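Local coordinates for motility protein B (Helicobacter pylori, PDB 3S06), which probably serves with MotA as the stator of the flagellar motor, its periplasmic OmpA-like domain thought to fasten the torque-generating machinery to the cell wall, at residues 68-73 against 138-143; 26-31 against 131-136. All coordinates share one frame; numbering follows the deposited sequence.

Interaction 1. Residues 68-73 against 138-143; sequences NVRGFT and EIFFST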
loop_
_atom_site.group_PDB
_atom_site.type_symbol
_atom_site.label_atom_id
_atom_site.label_comp_id
_atom_site.label_asym_id
_atom_site.label_seq_id
_atom_site.Cartn_x
_atom_site.Cartn_y
_atom_site.Cartn_z
ATOM N N ASN A 68 -1.519 -17.382 1.942
ATOM C CA ASN A 68 -0.349 -18.016 1.360
ATOM C C ASN A 68 0.468 -18.631 2.482
ATOM O O ASN A 68 0.899 -17.921 3.397
ATOM C CB ASN A 68 0.482 -16.973 0.589
ATOM C CG ASN A 68 1.749 -17.564 -0.031
ATOM O OD1 ASN A 68 2.858 -17.154 0.336
ATOM N ND2 ASN A 68 1.599 -18.483 -0.991
ATOM N N VAL A 69 0.662 -19.949 2.412
ATOM C CA VAL A 69 1.401 -20.674 3.430
ATOM C C VAL A 69 2.879 -20.770 3.017
ATOM O O VAL A 69 3.201 -21.415 2.025
ATOM C CB VAL A 69 0.796 -22.084 3.652
ATOM C CG1 VAL A 69 1.513 -22.764 4.806
ATOM C CG2 VAL A 69 -0.752 -22.013 3.910
ATOM N N ARG A 70 3.764 -20.147 3.811
ATOM C CA ARG A 70 5.181 -19.981 3.442
ATOM C C ARG A 70 6.143 -20.794 4.302
ATOM O O ARG A 70 6.101 -20.699 5.525
ATOM C CB ARG A 70 5.570 -18.507 3.614
ATOM C CG ARG A 70 4.674 -17.500 2.870
ATOM C CD ARG A 70 5.084 -16.109 3.380
ATOM N NE ARG A 70 4.812 -15.039 2.460
ATOM C CZ ARG A 70 5.226 -13.794 2.678
ATOM N NH1 ARG A 70 5.888 -13.474 3.789
ATOM N NH2 ARG A 70 4.966 -12.873 1.796
ATOM N N GLY A 71 7.029 -21.545 3.659
ATOM C CA GLY A 71 7.992 -22.407 4.361
ATOM C C GLY A 71 9.391 -21.837 4.286
ATOM O O GLY A 71 9.789 -21.312 3.234
ATOM N N PHE A 72 10.129 -21.929 5.404
ATOM C CA PHE A 72 11.499 -21.447 5.522
ATOM C C PHE A 72 12.349 -22.543 6.144
ATOM O O PHE A 72 11.843 -23.345 6.940
ATOM C CB PHE A 72 11.571 -20.223 6.467
ATOM C CG PHE A 72 10.843 -19.015 5.958
ATOM C CD1 PHE A 72 11.545 -17.976 5.367
ATOM C CD2 PHE A 72 9.446 -18.904 6.108
ATOM C CE1 PHE A 72 10.876 -16.833 4.888
ATOM C CE2 PHE A 72 8.752 -17.779 5.619
ATOM C CZ PHE A 72 9.470 -16.741 5.010
ATOM N N THR A 73 13.636 -22.573 5.793
ATOM C CA THR A 73 14.597 -23.386 6.553
ATOM C C THR A 73 15.833 -22.552 6.913
ATOM O O THR A 73 15.984 -21.399 6.467
ATOM C CB THR A 73 15.038 -24.676 5.797
ATOM O OG1 THR A 73 16.097 -24.373 4.882
ATOM C CG2 THR A 73 13.879 -25.303 5.018
ATOM N N GLU A 138 4.974 -19.630 7.800
ATOM C CA GLU A 138 4.187 -18.420 7.972
ATOM C C GLU A 138 2.866 -18.533 7.270
ATOM O O GLU A 138 2.771 -19.183 6.223
ATOM C CB GLU A 138 4.924 -17.238 7.318
ATOM C CG GLU A 138 6.131 -16.805 8.079
ATOM C CD GLU A 138 6.823 -15.602 7.469
ATOM O OE1 GLU A 138 6.461 -15.170 6.338
ATOM O OE2 GLU A 138 7.736 -15.100 8.151
ATOM N N ILE A 139 1.827 -17.934 7.840
ATOM C CA ILE A 139 0.603 -17.787 7.070
ATOM C C ILE A 139 0.492 -16.302 6.774
ATOM O O ILE A 139 0.460 -15.462 7.680
ATOM C CB ILE A 139 -0.642 -18.313 7.792
ATOM C CG1 ILE A 139 -0.424 -19.751 8.247
ATOM C CG2 ILE A 139 -1.883 -18.236 6.852
ATOM C CD1 ILE A 139 -1.524 -20.256 9.103
ATOM N N PHE A 140 0.458 -15.995 5.488
ATOM C CA PHE A 140 0.509 -14.599 5.019
ATOM C C PHE A 140 -0.836 -14.271 4.391
ATOM O O PHE A 140 -1.319 -15.017 3.505
ATOM C CB PHE A 140 1.651 -14.445 4.012
ATOM C CG PHE A 140 1.730 -13.072 3.383
ATOM C CD1 PHE A 140 1.969 -11.951 4.164
ATOM C CD2 PHE A 140 1.561 -12.912 2.007
ATOM C CE1 PHE A 140 2.047 -10.662 3.567
ATOM C CE2 PHE A 140 1.650 -11.641 1.412
ATOM C CZ PHE A 140 1.879 -10.516 2.220
ATOM N N PHE A 141 -1.442 -13.188 4.878
ATOM C CA PHE A 141 -2.762 -12.753 4.444
ATOM C C PHE A 141 -2.620 -11.485 3.617
ATOM O O PHE A 141 -2.078 -10.492 4.091
ATOM C CB PHE A 141 -3.649 -12.461 5.649
ATOM C CG PHE A 141 -3.847 -13.649 6.554
ATOM C CD1 PHE A 141 -4.996 -14.426 6.438
ATOM C CD2 PHE A 141 -2.904 -13.973 7.527
ATOM C CE1 PHE A 141 -5.192 -15.532 7.280
ATOM C CE2 PHE A 141 -3.085 -15.067 8.368
ATOM C CZ PHE A 141 -4.237 -15.833 8.255
ATOM N N SER A 142 -3.140 -11.499 2.394
ATOM C CA SER A 142 -2.969 -10.352 1.486
ATOM C C SER A 142 -4.164 -10.238 0.539
ATOM O O SER A 142 -5.105 -11.007 0.643
ATOM C CB SER A 142 -1.681 -10.497 0.666
ATOM O OG SER A 142 -1.820 -11.577 -0.251
ATOM N N THR A 143 -4.165 -9.230 -0.342
ATOM C CA THR A 143 -5.132 -9.197 -1.450
ATOM C C THR A 143 -4.385 -8.860 -2.751
ATOM O O THR A 143 -3.209 -8.532 -2.708
ATOM C CB THR A 143 -6.291 -8.180 -1.228
ATOM O OG1 THR A 143 -5.783 -6.846 -1.334
ATOM C CG2 THR A 143 -6.974 -8.358 0.143
#
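N68, V69 and R70 pair with F140, I139 and E138 as antiparallel neighbours. Four backbone hydrogen bonds, two at each of the pairs N68-F140 and R70-E138, join the strands; the straightest runs from R70 N to E138 O (2.8 Å, 176°). V69 and I139 form the non-hydrogen-bonded pair between them, where V69 CA adds a C-H contact to E138 O at 3.4 Å.

On the face carrying N68, R70, E138 and F140, the arginine serves two partners. Its NH1 makes a salt bridge with E138 OE1 (3.1 Å), which lies in the guanidinium plane and is met nearly along its C-O bond. The flat of the same group stacks on F140, planes 21° apart: R70 NH2 lies over the ring centre, 3.4 Å above its plane, and R70 CZ, 4.0 Å from the centroid, makes the cation-pi contact. F140 CG stands anti to its backbone N (chi1 176°), which turns one ring face to the guanidinium. Together these contacts probably hold the guanidinium in its orientation.

F72 CE2 packs against E138 CD at 3.4 Å. E138 OE2 has further salt bridges to R136 and to one conformer of K28, so this buried acid probably stays ionised.

Strand 66-74 continues the sheet to strand 111-120, where S112 and S114 bind the N68 amide, and strand 24-29 flanks strand 137-142. On the other face, V69 rests on V97 and M98 of helix 86-103.

Interaction 2. Residues 26-31 against 131-136; sequences ILKLPS and RMKNNR
S31 N donates to M132 O (3.1 Å, 173°), the hydrogen bond that joins the turn just after strand 24-29 to helix 128-134. The donor sits above the carbonyl plane.

Van der Waals packing flanks this bond. P30 CB meets M132 CB at 4.0 Å, while M132 bends at chi2 and chi3 to bring SD within 3.8 Å of S31 CB. Two contacts are with backbone oxygens: N135 O approaches S31 CB, and R136 CB lies 3.3 Å from L29 O. In the OmpA-like fold of this domain, the chain here passes from helix 128-134 into strand 137-142, the sheet neighbour of strand 24-29.

Among the polar groups, K28, in one of its two conformers, runs alongside R136 and points the same way, with K28 NZ 4.1 Å from R136 NE. The carboxylate of E138 probably offsets their repulsion; E19 is a second acid for this K28 conformer. R136 CG lies between its backbone N and carbonyl carbon (chi1 70°); the chain runs extended to NE, and a turn at chi4 (-82°) swings NH1 onto K133 O at 2.9 Å. R136 N reaches that oxygen from the opposite face of the carbonyl plane. N135 ND2 returns to R131 O (2.9 Å), and R93 of helix 86-103 donates to both S31 OG and N135 O.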
loop_
_atom_site.group_PDB
_atom_site.type_symbol
_atom_site.label_atom_id
_atom_site.label_comp_id
_atom_site.label_asym_id
_atom_site.label_seq_id
_atom_site.Cartn_x
_atom_site.Cartn_y
_atom_site.Cartn_z
ATOM N N ILE A 26 1.062 -11.424 8.891
ATOM C CA ILE A 26 1.824 -12.676 8.934
ATOM C C ILE A 26 1.619 -13.355 10.284
ATOM O O ILE A 26 1.875 -12.739 11.327
ATOM C CB ILE A 26 3.335 -12.401 8.751
ATOM C CG1 ILE A 26 3.555 -11.620 7.438
ATOM C CG2 ILE A 26 4.095 -13.733 8.679
ATOM C CD1 ILE A 26 4.983 -11.145 7.155
ATOM N N LEU A 27 1.155 -14.599 10.261
ATOM C CA LEU A 27 1.187 -15.426 11.474
ATOM C C LEU A 27 2.430 -16.300 11.407
ATOM O O LEU A 27 2.576 -17.094 10.483
ATOM C CB LEU A 27 -0.056 -16.298 11.589
ATOM C CG LEU A 27 -1.358 -15.628 11.963
ATOM C CD1 LEU A 27 -2.426 -16.713 11.854
ATOM C CD2 LEU A 27 -1.262 -15.057 13.397
ATOM N N LYS A 28 3.330 -16.122 12.375
ATOM C CA LYS A 28 4.605 -16.813 12.344
ATOM C C LYS A 28 4.511 -18.037 13.247
ATOM O O LYS A 28 4.284 -17.927 14.458
ATOM C CB LYS A 28 5.741 -15.865 12.766
ATOM C CG LYS A 28 6.183 -14.964 11.629
ATOM C CD LYS A 28 7.295 -14.060 12.049
ATOM C CE LYS A 28 7.237 -12.799 11.260
ATOM N NZ LYS A 28 7.889 -13.001 9.938
ATOM N N LEU A 29 4.638 -19.218 12.639
ATOM C CA LEU A 29 4.483 -20.467 13.378
ATOM C C LEU A 29 5.817 -21.202 13.427
ATOM O O LEU A 29 6.189 -21.871 12.460
ATOM C CB LEU A 29 3.413 -21.370 12.729
ATOM C CG LEU A 29 2.099 -20.652 12.386
ATOM C CD1 LEU A 29 1.206 -21.570 11.570
ATOM C CD2 LEU A 29 1.416 -20.150 13.648
ATOM N N PRO A 30 6.552 -21.088 14.557
ATOM C CA PRO A 30 7.826 -21.826 14.662
ATOM C C PRO A 30 7.632 -23.319 14.441
ATOM O O PRO A 30 6.541 -23.853 14.702
ATOM C CB PRO A 30 8.292 -21.529 16.102
ATOM C CG PRO A 30 7.609 -20.211 16.440
ATOM C CD PRO A 30 6.234 -20.373 15.804
ATOM N N SER A 31 8.686 -23.982 13.952
ATOM C CA SER A 31 8.616 -25.400 13.583
ATOM C C SER A 31 7.884 -26.258 14.625
ATOM O O SER A 31 7.027 -27.082 14.282
ATOM C CB SER A 31 10.021 -25.961 13.384
ATOM O OG SER A 31 9.942 -27.311 12.959
ATOM N N ARG A 131 16.344 -21.099 16.213
ATOM C CA ARG A 131 16.386 -22.222 15.260
ATOM C C ARG A 131 14.984 -22.608 14.806
ATOM O O ARG A 131 14.741 -22.866 13.626
ATOM C CB ARG A 131 17.060 -23.453 15.869
ATOM C CG ARG A 131 18.540 -23.304 16.145
ATOM C CD ARG A 131 19.355 -23.044 14.867
ATOM N NE ARG A 131 20.763 -23.359 15.101
ATOM C CZ ARG A 131 21.306 -24.572 14.975
ATOM N NH1 ARG A 131 20.582 -25.620 14.596
ATOM N NH2 ARG A 131 22.591 -24.743 15.230
ATOM N N MET A 132 14.055 -22.656 15.759
ATOM C CA MET A 132 12.665 -23.001 15.407
ATOM C C MET A 132 12.003 -21.925 14.546
ATOM O O MET A 132 11.252 -22.243 13.592
ATOM C CB MET A 132 11.835 -23.279 16.658
ATOM C CG MET A 132 12.290 -24.517 17.458
ATOM S SD MET A 132 12.088 -26.038 16.547
ATOM C CE MET A 132 13.654 -26.194 15.711
ATOM N N LYS A 133 12.290 -20.662 14.862
ATOM C CA LYS A 133 11.832 -19.555 13.994
ATOM C C LYS A 133 12.429 -19.609 12.585
ATOM O O LYS A 133 11.735 -19.332 11.591
ATOM C CB LYS A 133 12.165 -18.203 14.638
ATOM C CG LYS A 133 11.603 -16.971 13.896
ATOM C CD LYS A 133 12.038 -15.674 14.615
ATOM C CE LYS A 133 11.221 -14.454 14.168
ATOM N NZ LYS A 133 11.600 -13.224 14.968
ATOM N N ASN A 134 13.714 -19.951 12.488
ATOM C CA ASN A 134 14.364 -20.087 11.177
ATOM C C ASN A 134 13.791 -21.219 10.318
ATOM O O ASN A 134 13.944 -21.199 9.093
ATOM C CB ASN A 134 15.893 -20.261 11.355
ATOM C CG ASN A 134 16.569 -18.985 11.916
ATOM O OD1 ASN A 134 17.731 -19.011 12.313
ATOM N ND2 ASN A 134 15.829 -17.881 11.949
ATOM N N ASN A 135 13.102 -22.179 10.957
ATOM C CA ASN A 135 12.406 -23.254 10.263
ATOM C C ASN A 135 10.872 -23.139 10.370
ATOM O O ASN A 135 10.138 -24.145 10.351
ATOM C CB ASN A 135 12.922 -24.602 10.797
ATOM C CG ASN A 135 14.357 -24.836 10.379
ATOM O OD1 ASN A 135 14.613 -25.197 9.228
ATOM N ND2 ASN A 135 15.311 -24.555 11.278
ATOM N N ARG A 136 10.387 -21.903 10.437
ATOM C CA ARG A 136 8.949 -21.663 10.641
ATOM C C ARG A 136 8.157 -21.907 9.370
ATOM O O ARG A 136 8.716 -21.976 8.260
ATOM C CB ARG A 136 8.701 -20.203 11.081
ATOM C CG ARG A 136 8.971 -19.169 9.955
ATOM C CD ARG A 136 9.052 -17.745 10.518
ATOM N NE ARG A 136 9.413 -16.789 9.474
ATOM C CZ ARG A 136 10.649 -16.558 9.050
ATOM N NH1 ARG A 136 11.680 -17.248 9.550
ATOM N NH2 ARG A 136 10.860 -15.651 8.082
#

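In the fold
The centres of the two interactions lie about 11 Å apart within one OmpA-like domain, and both reach the same mixed sheet, in which strand 137-142 runs between strands 24-29 and 66-74. Their segments alternate along the chain in the order 26-31, 68-73, 131-136, 138-143, the last two close together, where helix 128-134 leads into strand 137-142. Interaction 1 joins central strands, whereas interaction 2 fastens that helix to the end of strand 24-29 and the turn after it. E138 is shared by the two sites. Segments distant in sequence are thus gathered into one compact periplasmic domain, the part of MotB thought to attach the stator to the cell wall.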